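Local coordinates for probable glutamine-binding lipoprotein GlnH (GLNBP) (PDB 6H1U) that binds acidic amino acids such as aspartate and glutamate and, as a family 3 solute-binding lipoprotein, probably delivers them to a membrane transporter, at residues V5-M10 with V186-W191; Q143-P148 with A205-D210; A104-A109 with K120-T125. One frame throughout, in Å; residues are numbered along the deposited sequence.

How the contacts relate
Along the chain the segments run 5-10, 104-109, 120-125, 143-148, 186-191 and 205-210, so contact 3 falls between the two segments of contact 1 and is complete before the first strand of contact 2 begins, while contacts 1 and 2 interleave. Contacts 1 and 2 belong to one mixed sheet, in which strand 163-167 runs between strands 184-188 and 205-207. Their centres lie about 15 Å apart, and they touch where the W191 indole packs on V206, S207 and T208. The centre of contact 3 is about 18 Å and 20 Å from theirs. All three reach the same bound aspartate, consistent with this family's two-lobed fold, where ligand lies in the cleft between lobes.

Contact 1 of 3, residues V5-M10 with V186-W191; sequences VGMEIM and VSVVNW. With ASP (aspartic acid), chain B.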
loop_
_atom_site.group_PDB
_atom_site.type_symbol
_atom_site.label_atom_id
_atom_site.label_comp_id
_atom_site.label_asym_id
_atom_site.label_seq_id
_atom_site.Cartn_x
_atom_site.Cartn_y
_atom_site.Cartn_z
ATOM N N VAL A 5 7.404 16.905 -10.069
ATOM C CA VAL A 5 8.549 17.396 -9.310
ATOM C C VAL A 5 9.261 16.220 -8.655
ATOM O O VAL A 5 8.633 15.359 -8.027
ATOM C CB VAL A 5 8.110 18.436 -8.267
ATOM C CG1 VAL A 5 9.309 18.915 -7.466
ATOM C CG2 VAL A 5 7.426 19.606 -8.946
ATOM N N GLY A 6 10.576 16.168 -8.813
ATOM C CA GLY A 6 11.397 15.184 -8.138
ATOM C C GLY A 6 11.767 13.963 -8.947
ATOM O O GLY A 6 12.155 12.950 -8.353
ATOM N N MET A 7 11.661 14.016 -10.272
ATOM C CA MET A 7 12.013 12.865 -11.089
ATOM C C MET A 7 13.529 12.732 -11.191
ATOM O O MET A 7 14.215 13.697 -11.530
ATOM C CB MET A 7 11.389 12.998 -12.474
ATOM C CG MET A 7 11.634 11.811 -13.366
ATOM S SD MET A 7 10.800 12.063 -14.945
ATOM C CE MET A 7 9.114 12.218 -14.361
ATOM N N GLU A 8 14.044 11.533 -10.892
ATOM C CA GLU A 8 15.477 11.257 -10.833
ATOM C C GLU A 8 15.782 10.015 -11.656
ATOM O O GLU A 8 15.212 8.950 -11.403
ATOM C CB GLU A 8 15.951 11.008 -9.397
ATOM C CG GLU A 8 15.623 12.068 -8.396
ATOM C CD GLU A 8 15.933 11.603 -6.974
ATOM O OE1 GLU A 8 16.595 10.558 -6.833
ATOM O OE2 GLU A 8 15.511 12.273 -6.013
ATOM N N ILE A 9 16.708 10.130 -12.598
ATOM C CA ILE A 9 17.286 8.943 -13.219
ATOM C C ILE A 9 18.371 8.418 -12.287
ATOM O O ILE A 9 19.383 9.089 -12.057
ATOM C CB ILE A 9 17.852 9.260 -14.611
ATOM C CG1 ILE A 9 16.754 9.786 -15.534
ATOM C CG2 ILE A 9 18.487 8.016 -15.216
ATOM C CD1 ILE A 9 17.299 10.474 -16.789
ATOM N N MET A 10 18.159 7.213 -11.740
ATOM C CA MET A 10 19.024 6.698 -10.688
ATOM C C MET A 10 20.348 6.191 -11.256
ATOM O O MET A 10 20.408 5.742 -12.403
ATOM C CB MET A 10 18.326 5.568 -9.934
ATOM C CG MET A 10 16.985 5.963 -9.350
ATOM S SD MET A 10 17.108 7.477 -8.371
ATOM C CE MET A 10 18.181 6.955 -7.035
ATOM N N VAL A 186 14.016 5.106 -13.068
ATOM C CA VAL A 186 13.604 6.493 -12.926
ATOM C C VAL A 186 12.735 6.545 -11.682
ATOM O O VAL A 186 11.748 5.810 -11.589
ATOM C CB VAL A 186 12.836 6.976 -14.170
ATOM C CG1 VAL A 186 12.313 8.396 -13.979
ATOM C CG2 VAL A 186 13.728 6.870 -15.419
ATOM N N SER A 187 13.099 7.374 -10.709
ATOM C CA SER A 187 12.312 7.386 -9.484
ATOM C C SER A 187 11.608 8.725 -9.301
ATOM O O SER A 187 12.069 9.768 -9.780
ATOM C CB SER A 187 13.166 7.051 -8.252
ATOM O OG SER A 187 13.991 8.123 -7.893
ATOM N N VAL A 188 10.451 8.661 -8.632
ATOM C CA VAL A 188 9.569 9.800 -8.433
ATOM C C VAL A 188 8.990 9.733 -7.025
ATOM O O VAL A 188 9.181 8.764 -6.286
ATOM C CB VAL A 188 8.433 9.843 -9.476
ATOM C CG1 VAL A 188 8.999 10.097 -10.880
ATOM C CG2 VAL A 188 7.645 8.564 -9.436
ATOM N N VAL A 189 8.256 10.786 -6.664
ATOM C CA VAL A 189 7.683 10.852 -5.321
ATOM C C VAL A 189 6.508 9.885 -5.175
ATOM O O VAL A 189 6.362 9.226 -4.138
ATOM C CB VAL A 189 7.273 12.297 -4.995
ATOM C CG1 VAL A 189 6.535 12.358 -3.658
ATOM C CG2 VAL A 189 8.504 13.196 -4.988
ATOM N N ASN A 190 5.637 9.789 -6.184
ATOM C CA ASN A 190 4.452 8.942 -6.063
ATOM C C ASN A 190 4.085 8.298 -7.395
ATOM O O ASN A 190 4.568 8.683 -8.465
ATOM C CB ASN A 190 3.257 9.722 -5.499
ATOM C CG ASN A 190 2.917 10.932 -6.325
ATOM O OD1 ASN A 190 2.659 10.818 -7.522
ATOM N ND2 ASN A 190 2.900 12.102 -5.691
ATOM N N TRP A 191 3.200 7.300 -7.315
ATOM C CA TRP A 191 2.875 6.509 -8.497
ATOM C C TRP A 191 2.090 7.323 -9.517
ATOM O O TRP A 191 2.195 7.056 -10.722
ATOM C CB TRP A 191 2.114 5.239 -8.096
ATOM C CG TRP A 191 2.990 4.296 -7.316
ATOM C CD1 TRP A 191 2.887 3.989 -5.982
ATOM C CD2 TRP A 191 4.133 3.584 -7.805
ATOM N NE1 TRP A 191 3.881 3.105 -5.623
ATOM C CE2 TRP A 191 4.662 2.844 -6.721
ATOM C CE3 TRP A 191 4.751 3.479 -9.059
ATOM C CZ2 TRP A 191 5.787 2.031 -6.851
ATOM C CZ3 TRP A 191 5.858 2.662 -9.191
ATOM C CH2 TRP A 191 6.367 1.945 -8.090
HETATM N N ASP B . 3.010 -1.855 -1.407
HETATM C CA ASP B . 4.320 -1.395 -1.850
HETATM C C ASP B . 5.124 -0.863 -0.670
HETATM O O ASP B . 6.160 -0.220 -0.861
HETATM C CB ASP B . 4.177 -0.309 -2.940
HETATM C CG ASP B . 3.597 0.988 -2.404
HETATM O OD1 ASP B . 3.653 2.007 -3.124
HETATM O OD2 ASP B . 3.068 0.997 -1.276
HETATM O OXT ASP B . 4.715 -1.086 0.479
#
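M7 drapes its side chain over the two methyl bumps made by V186 and V188 of the neighbouring strand. Its CG, anti to the backbone N (chi1 -177°), settles in the dip between them, 3.5 Å from V186 CG1 and 4.0 Å from V188 CG1. A bend at chi3 lets SD stay beside V186 while M7 CE comes back to 4.1 Å from V188 CG1. A197 and E202 border the same side chain. Beside it, I9 lays CG1 against V186 CG2.

The pattern behind this fit is a short antiparallel edge: strand 8-9 pairs with strand 184-188 at the margin of the sheet. The evidence is the E8–S187 hydrogen-bonded pair, where E8 N gives to S187 O at 2.9 Å and S187 N gives to E8 O at 2.7 Å, followed by the non-hydrogen-bonded pair I9–V186. On the face carrying E8 and S187 the relief is polar. M10, folded at chi2 and chi3, brings SD to 3.2 Å from S187 OG, while R168 supplies the hydrogen bond to that hydroxyl. R168 also binds G6 O. The positive phi of G6 (98°) suits a residue with no side chain, and its bareness fits the V189 bump, whose CG2 methyl packs 3.7 Å from V5 O. Beyond N190, OD1 of the bound aspartate lies at the edge of the W191 indole, in its plane, taking the bond from NE1 at 2.7 Å.

Contact 2 of 3, residues Q143-P148 with A205-D210; sequences QRILAP and AVSTDD. With ASP (aspartic acid), chain B.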
loop_
_atom_site.group_PDB
_atom_site.type_symbol
_atom_site.label_atom_id
_atom_site.label_comp_id
_atom_site.label_asym_id
_atom_site.label_seq_id
_atom_site.Cartn_x
_atom_site.Cartn_y
_atom_site.Cartn_z
ATOM N N GLN A 143 3.232 -7.647 -7.305
ATOM C CA GLN A 143 3.869 -6.700 -8.224
ATOM C C GLN A 143 3.763 -7.176 -9.671
ATOM O O GLN A 143 4.079 -8.327 -9.974
ATOM C CB GLN A 143 5.337 -6.516 -7.833
ATOM C CG GLN A 143 6.097 -5.516 -8.706
ATOM C CD GLN A 143 7.402 -5.064 -8.069
ATOM O OE1 GLN A 143 7.693 -5.401 -6.920
ATOM N NE2 GLN A 143 8.199 -4.308 -8.816
ATOM N N ARG A 144 3.345 -6.286 -10.570
ATOM C CA ARG A 144 3.281 -6.605 -11.998
ATOM C C ARG A 144 3.811 -5.406 -12.785
ATOM O O ARG A 144 4.502 -4.531 -12.247
ATOM C CB ARG A 144 1.855 -7.041 -12.377
ATOM C CG ARG A 144 1.377 -8.271 -11.561
ATOM C CD ARG A 144 0.082 -8.863 -12.075
ATOM N NE ARG A 144 0.229 -9.369 -13.435
ATOM C CZ ARG A 144 -0.788 -9.696 -14.227
ATOM N NH1 ARG A 144 -2.037 -9.583 -13.786
ATOM N NH2 ARG A 144 -0.556 -10.137 -15.460
ATOM N N ILE A 145 3.517 -5.365 -14.090
ATOM C CA ILE A 145 4.056 -4.356 -14.998
ATOM C C ILE A 145 2.905 -3.634 -15.681
ATOM O O ILE A 145 1.926 -4.264 -16.085
ATOM C CB ILE A 145 4.979 -4.991 -16.061
ATOM C CG1 ILE A 145 6.156 -5.709 -15.384
ATOM C CG2 ILE A 145 5.465 -3.945 -17.060
ATOM C CD1 ILE A 145 6.888 -6.685 -16.307
ATOM N N LEU A 146 3.030 -2.317 -15.817
ATOM C CA LEU A 146 2.076 -1.491 -16.561
ATOM C C LEU A 146 2.770 -0.918 -17.791
ATOM O O LEU A 146 3.866 -0.362 -17.683
ATOM C CB LEU A 146 1.552 -0.358 -15.668
ATOM C CG LEU A 146 0.572 0.658 -16.271
ATOM C CD1 LEU A 146 -0.769 0.019 -16.402
ATOM C CD2 LEU A 146 0.473 1.903 -15.374
ATOM N N ALA A 147 2.145 -1.057 -18.959
ATOM C CA ALA A 147 2.752 -0.587 -20.194
ATOM C C ALA A 147 1.649 -0.131 -21.138
ATOM O O ALA A 147 0.496 -0.556 -21.005
ATOM C CB ALA A 147 3.598 -1.686 -20.855
ATOM N N PRO A 148 1.962 0.741 -22.089
ATOM C CA PRO A 148 0.957 1.111 -23.091
ATOM C C PRO A 148 0.586 -0.092 -23.938
ATOM O O PRO A 148 1.374 -1.018 -24.120
ATOM C CB PRO A 148 1.660 2.180 -23.939
ATOM C CG PRO A 148 2.838 2.635 -23.095
ATOM C CD PRO A 148 3.247 1.423 -22.322
ATOM N N ALA A 205 7.672 1.977 -18.892
ATOM C CA ALA A 205 6.816 1.084 -18.124
ATOM C C ALA A 205 6.886 1.487 -16.658
ATOM O O ALA A 205 7.807 2.185 -16.232
ATOM C CB ALA A 205 7.232 -0.382 -18.285
ATOM N N VAL A 206 5.897 1.027 -15.903
ATOM C CA VAL A 206 5.825 1.187 -14.452
ATOM C C VAL A 206 5.694 -0.201 -13.842
ATOM O O VAL A 206 4.929 -1.026 -14.348
ATOM C CB VAL A 206 4.610 2.056 -14.055
ATOM C CG1 VAL A 206 4.596 2.347 -12.550
ATOM C CG2 VAL A 206 4.566 3.343 -14.895
ATOM N N SER A 207 6.384 -0.461 -12.730
ATOM C CA SER A 207 6.199 -1.749 -12.063
ATOM C C SER A 207 5.923 -1.537 -10.581
ATOM O O SER A 207 6.767 -0.985 -9.867
ATOM C CB SER A 207 7.407 -2.672 -12.253
ATOM O OG SER A 207 7.171 -3.907 -11.598
ATOM N N THR A 208 4.745 -1.971 -10.128
ATOM C CA THR A 208 4.391 -1.979 -8.709
ATOM C C THR A 208 3.189 -2.900 -8.518
ATOM O O THR A 208 2.822 -3.664 -9.419
ATOM C CB THR A 208 4.128 -0.556 -8.185
ATOM O OG1 THR A 208 4.010 -0.569 -6.749
ATOM C CG2 THR A 208 2.862 0.060 -8.777
ATOM N N ASP A 209 2.599 -2.839 -7.320
ATOM C CA ASP A 209 1.431 -3.643 -6.962
ATOM C C ASP A 209 0.362 -3.570 -8.044
ATOM O O ASP A 209 -0.002 -2.476 -8.487
ATOM C CB ASP A 209 0.813 -3.129 -5.662
ATOM C CG ASP A 209 1.804 -2.995 -4.516
ATOM O OD1 ASP A 209 2.995 -3.332 -4.649
ATOM O OD2 ASP A 209 1.348 -2.534 -3.453
ATOM N N ASP A 210 -0.193 -4.736 -8.421
ATOM C CA ASP A 210 -1.235 -4.740 -9.449
ATOM C C ASP A 210 -2.464 -3.943 -9.019
ATOM O O ASP A 210 -3.178 -3.393 -9.868
ATOM C CB ASP A 210 -1.615 -6.180 -9.843
ATOM C CG ASP A 210 -2.003 -7.083 -8.661
ATOM O OD1 ASP A 210 -1.963 -6.686 -7.475
ATOM O OD2 ASP A 210 -2.342 -8.251 -8.943
HETATM N N ASP B . 3.010 -1.855 -1.407
HETATM C CA ASP B . 4.320 -1.395 -1.850
HETATM C C ASP B . 5.124 -0.863 -0.670
HETATM O O ASP B . 6.160 -0.220 -0.861
HETATM C CB ASP B . 4.177 -0.309 -2.940
HETATM C CG ASP B . 3.597 0.988 -2.404
HETATM O OD1 ASP B . 3.653 2.007 -3.124
HETATM O OD2 ASP B . 3.068 0.997 -1.276
HETATM O OXT ASP B . 4.715 -1.086 0.479
HETATM O O HOH W 1 5.409 -3.625 -5.785
HETATM O O HOH W 2 -3.294 -8.755 -11.509
#
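S207 OG is gripped twice by the opposing strand: it donates to R144 O at 2.8 Å, from above the carbonyl plane, and accepts from Q143 NE2 at 3.0 Å along a nearly straight bond (168°). Standing anti to its own backbone N (chi1 -180°), S207 OG reaches both partners and lies 4° out of the Q143 amide plane. Q143 NE2 has a second, weak bond to S172 O.

The other end of the amide leads toward the ligand. A water makes a weak bond to Q143 OE1 and a firmer one, 2.7 Å, to D209 OD1. D209 OD2 in turn receives the amino N of the bound aspartate at 2.7 Å, and Y235 OH bonds to the same oxygen, which probably steadies the carboxylate.

Farther out, R144 and D210 meet through carbon, R144 CD lying 3.9 Å from D210 CB. Their polar ends are joined by a water between R144 NH1 and D210 OD2, while G227 O holds R144 NH2 and N142 N holds D210 OD1. Along the backbone R144 N bonds T208 O well, but the return bond, T208 N to R144 O, is weak; L146 and V206 exchange both, L146 N to V206 O at 2.7 Å and V206 N to L146 O at 3.0 Å. A strand that turns at T208 into a helix, presenting an acidic residue to the ligand's amino group, fits the cleft of an amino-acid-binding family 3 protein.

Contact 3 of 3, residues A104-A109 with K120-T125; sequences AERVTA and KTMSIT. With ASP (aspartic acid), chain B.
R106 crosses to the 120-125 loop and turns the edge of its guanidinium to the K120 carbonyl oxygen, as one of the two arginines, with R128, of the amino-acid site of a family 3 solute-binding protein. The residue opens helix 106-111. Its chain leaves with CG anti to the carbonyl carbon (chi1 -70°), stays extended at chi2, and bends at chi3 (-71°), which swings the guanidinium toward the ligand.

R106 NH1 then gives to K120 O at 2.9 Å, nearly along the C=O axis, and to OD2 of the bound aspartate at 2.8 Å; its bond to T121 O is weak. R106 NH2 gives to the ligand's O at 3.0 Å and also to G169 O, while NE is taken by A103 O. One flat group therefore spans both carboxylates of the aspartate, its rotation fixed by bonds at all three nitrogens.

Aliphatic carbon packs along the shaft. K120 crosses R106 at about a right angle, CD against CD, before its amine turns to a salt bridge with D58. M122, fully extended, pushes CE into the angle between R106 and V107, at 3.8 Å from R106 CB and the same from V107 CG2.

The loop adds further bonds. T121 OG1, set between the backbone N and the carbonyl carbon (chi1 60°), donates to ligand OD2 at 2.9 Å, the oxygen R106 NH1 also reaches. T121 O receives the ligand's amino N, which gives to S123 OG too, while S123 N donates to the ligand's OXT at 2.9 Å.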
loop_
_atom_site.group_PDB
_atom_site.type_symbol
_atom_site.label_atom_id
_atom_site.label_comp_id
_atom_site.label_asym_id
_atom_site.label_seq_id
_atom_site.Cartn_x
_atom_site.Cartn_y
_atom_site.Cartn_z
ATOM N N ALA A 104 7.760 7.212 0.977
ATOM C CA ALA A 104 9.044 7.227 1.658
ATOM C C ALA A 104 8.955 7.723 3.094
ATOM O O ALA A 104 9.951 7.631 3.817
ATOM C CB ALA A 104 10.044 8.090 0.873
ATOM N N GLU A 105 7.805 8.245 3.517
ATOM C CA GLU A 105 7.618 8.790 4.856
ATOM C C GLU A 105 6.768 7.906 5.759
ATOM O O GLU A 105 6.481 8.300 6.897
ATOM C CB GLU A 105 6.977 10.184 4.768
ATOM C CG GLU A 105 7.886 11.222 4.105
ATOM C CD GLU A 105 7.159 12.486 3.673
ATOM O OE1 GLU A 105 5.916 12.466 3.547
ATOM O OE2 GLU A 105 7.848 13.505 3.436
ATOM N N ARG A 106 6.344 6.732 5.288
ATOM C CA ARG A 106 5.417 5.926 6.077
ATOM C C ARG A 106 6.075 5.429 7.355
ATOM O O ARG A 106 5.457 5.456 8.428
ATOM C CB ARG A 106 4.909 4.744 5.246
ATOM C CG ARG A 106 3.972 5.168 4.121
ATOM C CD ARG A 106 3.599 3.975 3.248
ATOM N NE ARG A 106 4.733 3.524 2.438
ATOM C CZ ARG A 106 4.663 2.561 1.525
ATOM N NH1 ARG A 106 3.515 1.915 1.325
ATOM N NH2 ARG A 106 5.739 2.240 0.813
ATOM N N VAL A 107 7.318 4.965 7.261
ATOM C CA VAL A 107 7.995 4.439 8.445
ATOM C C VAL A 107 8.352 5.568 9.406
ATOM O O VAL A 107 8.147 5.458 10.623
ATOM C CB VAL A 107 9.237 3.629 8.035
ATOM C CG1 VAL A 107 10.166 3.403 9.234
ATOM C CG2 VAL A 107 8.814 2.289 7.429
ATOM N N THR A 108 8.888 6.680 8.883
ATOM C CA THR A 108 9.346 7.738 9.784
ATOM C C THR A 108 8.180 8.383 10.524
ATOM O O THR A 108 8.308 8.732 11.699
ATOM C CB THR A 108 10.159 8.793 9.028
ATOM O OG1 THR A 108 9.384 9.322 7.948
ATOM C CG2 THR A 108 11.431 8.173 8.479
ATOM N N ALA A 109 7.024 8.527 9.871
ATOM C CA ALA A 109 5.861 9.089 10.558
ATOM C C ALA A 109 5.453 8.236 11.744
ATOM O O ALA A 109 5.004 8.758 12.770
ATOM C CB ALA A 109 4.686 9.225 9.590
ATOM N N LYS A 120 -1.726 2.901 3.931
ATOM C CA LYS A 120 -1.238 3.424 2.650
ATOM C C LYS A 120 -0.478 2.284 1.966
ATOM O O LYS A 120 0.753 2.272 1.944
ATOM C CB LYS A 120 -0.359 4.663 2.825
ATOM C CG LYS A 120 -0.166 5.421 1.515
ATOM C CD LYS A 120 0.885 6.507 1.634
ATOM C CE LYS A 120 0.931 7.334 0.367
ATOM N NZ LYS A 120 0.833 6.500 -0.864
ATOM N N THR A 121 -1.253 1.331 1.422
ATOM C CA THR A 121 -0.787 0.157 0.676
ATOM C C THR A 121 0.541 -0.375 1.210
ATOM O O THR A 121 1.466 -0.625 0.439
ATOM C CB THR A 121 -0.673 0.473 -0.836
ATOM O OG1 THR A 121 0.249 1.554 -1.071
ATOM C CG2 THR A 121 -2.026 0.871 -1.412
ATOM N N MET A 122 0.652 -0.577 2.523
ATOM C CA MET A 122 1.967 -0.742 3.135
ATOM C C MET A 122 2.305 -2.228 3.260
ATOM O O MET A 122 1.813 -2.921 4.153
ATOM C CB MET A 122 2.019 -0.021 4.478
ATOM C CG MET A 122 3.436 0.155 4.985
ATOM S SD MET A 122 3.460 1.173 6.469
ATOM C CE MET A 122 5.224 1.274 6.769
ATOM N N SER A 123 3.175 -2.710 2.375
ATOM C CA SER A 123 3.579 -4.112 2.418
ATOM C C SER A 123 4.318 -4.424 3.705
ATOM O O SER A 123 5.205 -3.674 4.123
ATOM C CB SER A 123 4.469 -4.443 1.224
ATOM O OG SER A 123 3.724 -4.305 0.037
ATOM N N ILE A 124 3.944 -5.547 4.314
ATOM C CA ILE A 124 4.577 -6.050 5.531
ATOM C C ILE A 124 5.836 -6.807 5.138
ATOM O O ILE A 124 5.764 -7.815 4.424
ATOM C CB ILE A 124 3.615 -6.965 6.305
ATOM C CG1 ILE A 124 2.301 -6.245 6.619
ATOM C CG2 ILE A 124 4.260 -7.482 7.587
ATOM C CD1 ILE A 124 1.134 -7.240 6.823
ATOM N N THR A 125 6.990 -6.336 5.613
ATOM C CA THR A 125 8.262 -6.975 5.310
ATOM C C THR A 125 9.074 -7.158 6.582
ATOM O O THR A 125 8.878 -6.457 7.578
ATOM C CB THR A 125 9.106 -6.172 4.317
ATOM O OG1 THR A 125 9.523 -4.952 4.938
ATOM C CG2 THR A 125 8.306 -5.845 3.059
HETATM N N ASP B . 3.010 -1.855 -1.407
HETATM C CA ASP B . 4.320 -1.395 -1.850
HETATM C C ASP B . 5.124 -0.863 -0.670
HETATM O O ASP B . 6.160 -0.220 -0.861
HETATM C CB ASP B . 4.177 -0.309 -2.940
HETATM C CG ASP B . 3.597 0.988 -2.404
HETATM O OD1 ASP B . 3.653 2.007 -3.124
HETATM O OD2 ASP B . 3.068 0.997 -1.276
HETATM O OXT ASP B . 4.715 -1.086 0.479
#